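Local coordinates for protein alcohol dehydrogenase (Escherichia coli, PDB 5VM2) that binds zinc and is probably an NAD(H)- or NADP(H)-dependent dehydrogenase of the zinc-containing alcohol dehydrogenase family, its substrate still unknown, at residues T194-L206 / A214-I226. Numbering follows the deposited sequence.
Sequences TEIAVVDVLEKRL and ATVVINGAKEDTI
The side chains of E203 and N219 cross at about a right angle, their carboxylate and amide planes 35° apart. In the conformer of E203 described here, one of two deposited, ND2 of N219 gives a nearly straight bond to OE2 of E203 (2.9 Å, 170°). OE2 lies in the amide plane of N219, while ND2 comes to it from above the carboxylate plane. The segments belong to the beta-alpha-beta unit of strand 195-200, helix 203-211 and strand 216-219 in the Rossmann-type domain. At the other edge of the amide, N219 OD1 accepts from A221 N in its carbonyl plane (2.8 Å) and from K222 N above it. These bonds probably fix the amide's rotation. CD1 of L206 packs on N219 CB (3.7 Å).

Strand 195-200 runs parallel to 216-219, an edge strand of the parallel sheet within this chain. The ladder runs from V216 N to I196 O through to G220 N to D200 O (2.9 Å). On the face of V199 and I218, CG1 of V199 touches CG2 of T225 tip to tip (3.6 Å). L206 covers V217 on the other face. D200 OD1 accepts from A177 N, in the presumed glycine-rich nucleotide loop. At the strand start, T215 OG1 sits beside its own backbone N (chi1 -58°). There it accepts from I196 N (3.0 Å) and donates to T194 O.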
loop_
_atom_site.group_PDB
_atom_site.type_symbol
_atom_site.label_atom_id
_atom_site.label_comp_id
_atom_site.label_asym_id
_atom_site.label_seq_id
_atom_site.Cartn_x
_atom_site.Cartn_y
_atom_site.Cartn_z
ATOM N N THR A 194 4.048 -21.171 6.662
ATOM C CA THR A 194 4.971 -21.378 7.768
ATOM C C THR A 194 6.439 -21.242 7.382
ATOM O O THR A 194 7.290 -21.159 8.276
ATOM C CB THR A 194 4.760 -22.768 8.389
ATOM O OG1 THR A 194 5.042 -23.774 7.409
ATOM C CG2 THR A 194 3.324 -22.928 8.883
ATOM N N GLU A 195 6.761 -21.236 6.088
ATOM C CA GLU A 195 8.142 -21.131 5.616
ATOM C C GLU A 195 8.200 -19.937 4.673
ATOM O O GLU A 195 7.755 -20.021 3.525
ATOM C CB GLU A 195 8.603 -22.418 4.929
ATOM C CG GLU A 195 8.470 -23.670 5.780
ATOM C CD GLU A 195 9.568 -23.789 6.817
ATOM O OE1 GLU A 195 10.709 -23.366 6.530
ATOM O OE2 GLU A 195 9.287 -24.300 7.921
ATOM N N ILE A 196 8.727 -18.819 5.169
ATOM C CA ILE A 196 8.772 -17.564 4.432
ATOM C C ILE A 196 10.187 -17.019 4.512
ATOM O O ILE A 196 10.654 -16.669 5.600
ATOM C CB ILE A 196 7.784 -16.523 4.991
ATOM C CG1 ILE A 196 6.402 -17.138 5.220
ATOM C CG2 ILE A 196 7.693 -15.334 4.059
ATOM C CD1 ILE A 196 5.414 -16.164 5.849
ATOM N N ALA A 197 10.850 -16.912 3.367
ATOM C CA ALA A 197 12.150 -16.264 3.275
ATOM C C ALA A 197 11.962 -14.852 2.740
ATOM O O ALA A 197 11.170 -14.630 1.820
ATOM C CB ALA A 197 13.099 -17.053 2.371
ATOM N N VAL A 198 12.667 -13.893 3.336
ATOM C CA VAL A 198 12.573 -12.491 2.946
ATOM C C VAL A 198 13.966 -11.993 2.589
ATOM O O VAL A 198 14.914 -12.173 3.365
ATOM C CB VAL A 198 11.955 -11.627 4.061
ATOM C CG1 VAL A 198 11.999 -10.158 3.673
ATOM C CG2 VAL A 198 10.525 -12.069 4.344
ATOM N N VAL A 199 14.081 -11.360 1.425
ATOM C CA VAL A 199 15.351 -10.919 0.860
ATOM C C VAL A 199 15.330 -9.402 0.744
ATOM O O VAL A 199 14.383 -8.833 0.189
ATOM C CB VAL A 199 15.599 -11.553 -0.521
ATOM C CG1 VAL A 199 16.946 -11.121 -1.074
ATOM C CG2 VAL A 199 15.494 -13.072 -0.446
ATOM N N ASP A 200 16.376 -8.754 1.249
ATOM C CA ASP A 200 16.577 -7.328 1.019
ATOM C C ASP A 200 18.073 -7.044 1.108
ATOM O O ASP A 200 18.892 -7.965 1.175
ATOM C CB ASP A 200 15.766 -6.483 2.011
ATOM C CG ASP A 200 15.704 -5.018 1.609
ATOM O OD1 ASP A 200 14.591 -4.511 1.355
ATOM O OD2 ASP A 200 16.773 -4.379 1.531
ATOM N N VAL A 201 18.437 -5.763 1.129
ATOM C CA VAL A 201 19.834 -5.350 1.178
ATOM C C VAL A 201 20.139 -4.454 2.367
ATOM O O VAL A 201 21.292 -4.054 2.541
ATOM C CB VAL A 201 20.264 -4.656 -0.132
ATOM C CG1 VAL A 201 20.241 -5.641 -1.288
ATOM C CG2 VAL A 201 19.376 -3.443 -0.418
ATOM N N LEU A 202 19.149 -4.130 3.195
ATOM C CA LEU A 202 19.337 -3.244 4.338
ATOM C C LEU A 202 19.068 -4.029 5.616
ATOM O O LEU A 202 17.990 -4.615 5.778
ATOM C CB LEU A 202 18.428 -2.020 4.234
ATOM C CG LEU A 202 18.830 -1.037 3.130
ATOM C CD1 LEU A 202 17.745 0.003 2.895
ATOM C CD2 LEU A 202 20.160 -0.367 3.456
ATOM N N GLU A 203 20.047 -4.035 6.523
ATOM C CA GLU A 203 19.934 -4.858 7.724
ATOM C C GLU A 203 18.774 -4.417 8.606
ATOM O O GLU A 203 18.179 -5.245 9.305
ATOM C CB GLU A 203 21.245 -4.828 8.512
ATOM C CG GLU A 203 22.319 -5.773 7.976
ATOM C CD GLU A 203 21.908 -7.236 8.026
ATOM O OE1 GLU A 203 21.103 -7.600 8.909
ATOM O OE2 GLU A 203 22.392 -8.023 7.185
ATOM N N LYS A 204 18.425 -3.128 8.581
ATOM C CA LYS A 204 17.307 -2.658 9.397
ATOM C C LYS A 204 15.982 -3.225 8.900
ATOM O O LYS A 204 15.090 -3.530 9.701
ATOM C CB LYS A 204 17.259 -1.132 9.411
ATOM C CG LYS A 204 18.492 -0.457 10.007
ATOM C CD LYS A 204 19.120 -1.285 11.120
ATOM C CE LYS A 204 20.582 -0.915 11.310
ATOM N NZ LYS A 204 21.285 -1.861 12.220
ATOM N N ARG A 205 15.829 -3.371 7.582
ATOM C CA ARG A 205 14.606 -3.962 7.049
ATOM C C ARG A 205 14.550 -5.455 7.338
ATOM O O ARG A 205 13.475 -6.002 7.623
ATOM C CB ARG A 205 14.504 -3.699 5.546
ATOM C CG ARG A 205 14.397 -2.224 5.178
ATOM C CD ARG A 205 14.018 -2.033 3.712
ATOM N NE ARG A 205 13.700 -0.638 3.415
ATOM C CZ ARG A 205 13.297 -0.198 2.227
ATOM N NH1 ARG A 205 13.164 -1.046 1.215
ATOM N NH2 ARG A 205 13.031 1.088 2.049
ATOM N N LEU A 206 15.694 -6.137 7.261
ATOM C CA LEU A 206 15.713 -7.562 7.572
ATOM C C LEU A 206 15.488 -7.809 9.056
ATOM O O LEU A 206 14.881 -8.821 9.429
ATOM C CB LEU A 206 17.030 -8.187 7.120
ATOM C CG LEU A 206 17.212 -8.223 5.601
ATOM C CD1 LEU A 206 18.527 -8.894 5.235
ATOM C CD2 LEU A 206 16.036 -8.922 4.937
ATOM N N ALA A 214 9.344 -13.433 9.539
ATOM C CA ALA A 214 10.045 -14.133 8.471
ATOM C C ALA A 214 10.743 -15.368 9.027
ATOM O O ALA A 214 11.381 -15.308 10.080
ATOM C CB ALA A 214 11.062 -13.201 7.808
ATOM N N THR A 215 10.600 -16.498 8.328
ATOM C CA THR A 215 11.295 -17.718 8.740
ATOM C C THR A 215 12.803 -17.568 8.585
ATOM O O THR A 215 13.571 -17.943 9.474
ATOM C CB THR A 215 10.801 -18.913 7.920
ATOM O OG1 THR A 215 9.388 -19.066 8.090
ATOM C CG2 THR A 215 11.503 -20.192 8.356
ATOM N N VAL A 216 13.245 -17.069 7.434
ATOM C CA VAL A 216 14.657 -16.842 7.151
ATOM C C VAL A 216 14.766 -15.469 6.505
ATOM O O VAL A 216 13.870 -15.057 5.766
ATOM C CB VAL A 216 15.237 -17.939 6.227
ATOM C CG1 VAL A 216 16.683 -17.642 5.856
ATOM C CG2 VAL A 216 15.130 -19.312 6.880
ATOM N N VAL A 217 15.838 -14.743 6.809
ATOM C CA VAL A 217 16.114 -13.457 6.178
ATOM C C VAL A 217 17.453 -13.553 5.461
ATOM O O VAL A 217 18.394 -14.178 5.962
ATOM C CB VAL A 217 16.105 -12.299 7.198
ATOM C CG1 VAL A 217 14.695 -12.082 7.732
ATOM C CG2 VAL A 217 17.068 -12.581 8.339
ATOM N N ILE A 218 17.532 -12.946 4.281
ATOM C CA ILE A 218 18.678 -13.101 3.396
ATOM C C ILE A 218 19.097 -11.720 2.915
ATOM O O ILE A 218 18.289 -10.987 2.331
ATOM C CB ILE A 218 18.363 -14.022 2.206
ATOM C CG1 ILE A 218 18.189 -15.467 2.685
ATOM C CG2 ILE A 218 19.455 -13.934 1.149
ATOM C CD1 ILE A 218 17.301 -16.315 1.776
ATOM N N ASN A 219 20.354 -11.365 3.166
ATOM C CA ASN A 219 20.893 -10.082 2.722
ATOM C C ASN A 219 21.583 -10.306 1.382
ATOM O O ASN A 219 22.713 -10.801 1.325
ATOM C CB ASN A 219 21.846 -9.513 3.767
ATOM C CG ASN A 219 22.364 -8.134 3.396
ATOM O OD1 ASN A 219 22.556 -7.824 2.222
ATOM N ND2 ASN A 219 22.586 -7.295 4.397
ATOM N N GLY A 220 20.905 -9.897 0.309
ATOM C CA GLY A 220 21.409 -10.068 -1.042
ATOM C C GLY A 220 22.678 -9.303 -1.353
ATOM O O GLY A 220 23.318 -9.594 -2.370
ATOM N N ALA A 221 23.050 -8.332 -0.520
ATOM C CA ALA A 221 24.318 -7.641 -0.700
ATOM C C ALA A 221 25.476 -8.389 -0.059
ATOM O O ALA A 221 26.603 -8.319 -0.560
ATOM C CB ALA A 221 24.239 -6.223 -0.127
ATOM N N LYS A 222 25.217 -9.112 1.029
ATOM C CA LYS A 222 26.246 -9.862 1.734
ATOM C C LYS A 222 26.182 -11.360 1.467
ATOM O O LYS A 222 27.101 -12.083 1.867
ATOM C CB LYS A 222 26.142 -9.611 3.244
ATOM C CG LYS A 222 25.949 -8.150 3.620
ATOM C CD LYS A 222 26.608 -7.818 4.949
ATOM C CE LYS A 222 26.477 -6.337 5.271
ATOM N NZ LYS A 222 27.795 -5.637 5.271
ATOM N N GLU A 223 25.138 -11.839 0.795
ATOM C CA GLU A 223 24.955 -13.257 0.529
ATOM C C GLU A 223 24.557 -13.470 -0.927
ATOM O O GLU A 223 24.088 -12.553 -1.608
ATOM C CB GLU A 223 23.880 -13.873 1.441
ATOM C CG GLU A 223 24.091 -13.642 2.931
ATOM C CD GLU A 223 22.869 -14.022 3.753
ATOM O OE1 GLU A 223 22.235 -13.123 4.347
ATOM O OE2 GLU A 223 22.540 -15.224 3.800
ATOM N N ASP A 224 24.748 -14.701 -1.395
ATOM C CA ASP A 224 24.268 -15.124 -2.709
ATOM C C ASP A 224 22.785 -15.446 -2.577
ATOM O O ASP A 224 22.412 -16.488 -2.035
ATOM C CB ASP A 224 25.064 -16.329 -3.201
ATOM C CG ASP A 224 24.786 -16.676 -4.659
ATOM O OD1 ASP A 224 23.682 -16.378 -5.169
ATOM O OD2 ASP A 224 25.681 -17.273 -5.294
ATOM N N THR A 225 21.929 -14.549 -3.080
ATOM C CA THR A 225 20.488 -14.724 -2.912
ATOM C C THR A 225 20.000 -16.026 -3.534
ATOM O O THR A 225 19.210 -16.760 -2.930
ATOM C CB THR A 225 19.728 -13.541 -3.519
ATOM O OG1 THR A 225 20.240 -12.309 -2.998
ATOM C CG2 THR A 225 18.228 -13.650 -3.216
ATOM N N ILE A 226 20.451 -16.337 -4.745
ATOM C CA ILE A 226 19.949 -17.532 -5.413
ATOM C C ILE A 226 20.396 -18.786 -4.671
ATOM O O ILE A 226 19.597 -19.700 -4.437
ATOM C CB ILE A 226 20.388 -17.535 -6.886
ATOM C CG1 ILE A 226 19.555 -16.522 -7.679
ATOM C CG2 ILE A 226 20.244 -18.922 -7.482
ATOM C CD1 ILE A 226 20.135 -16.171 -9.034
HETATM O O HOH W 1 23.721 -4.281 3.895
#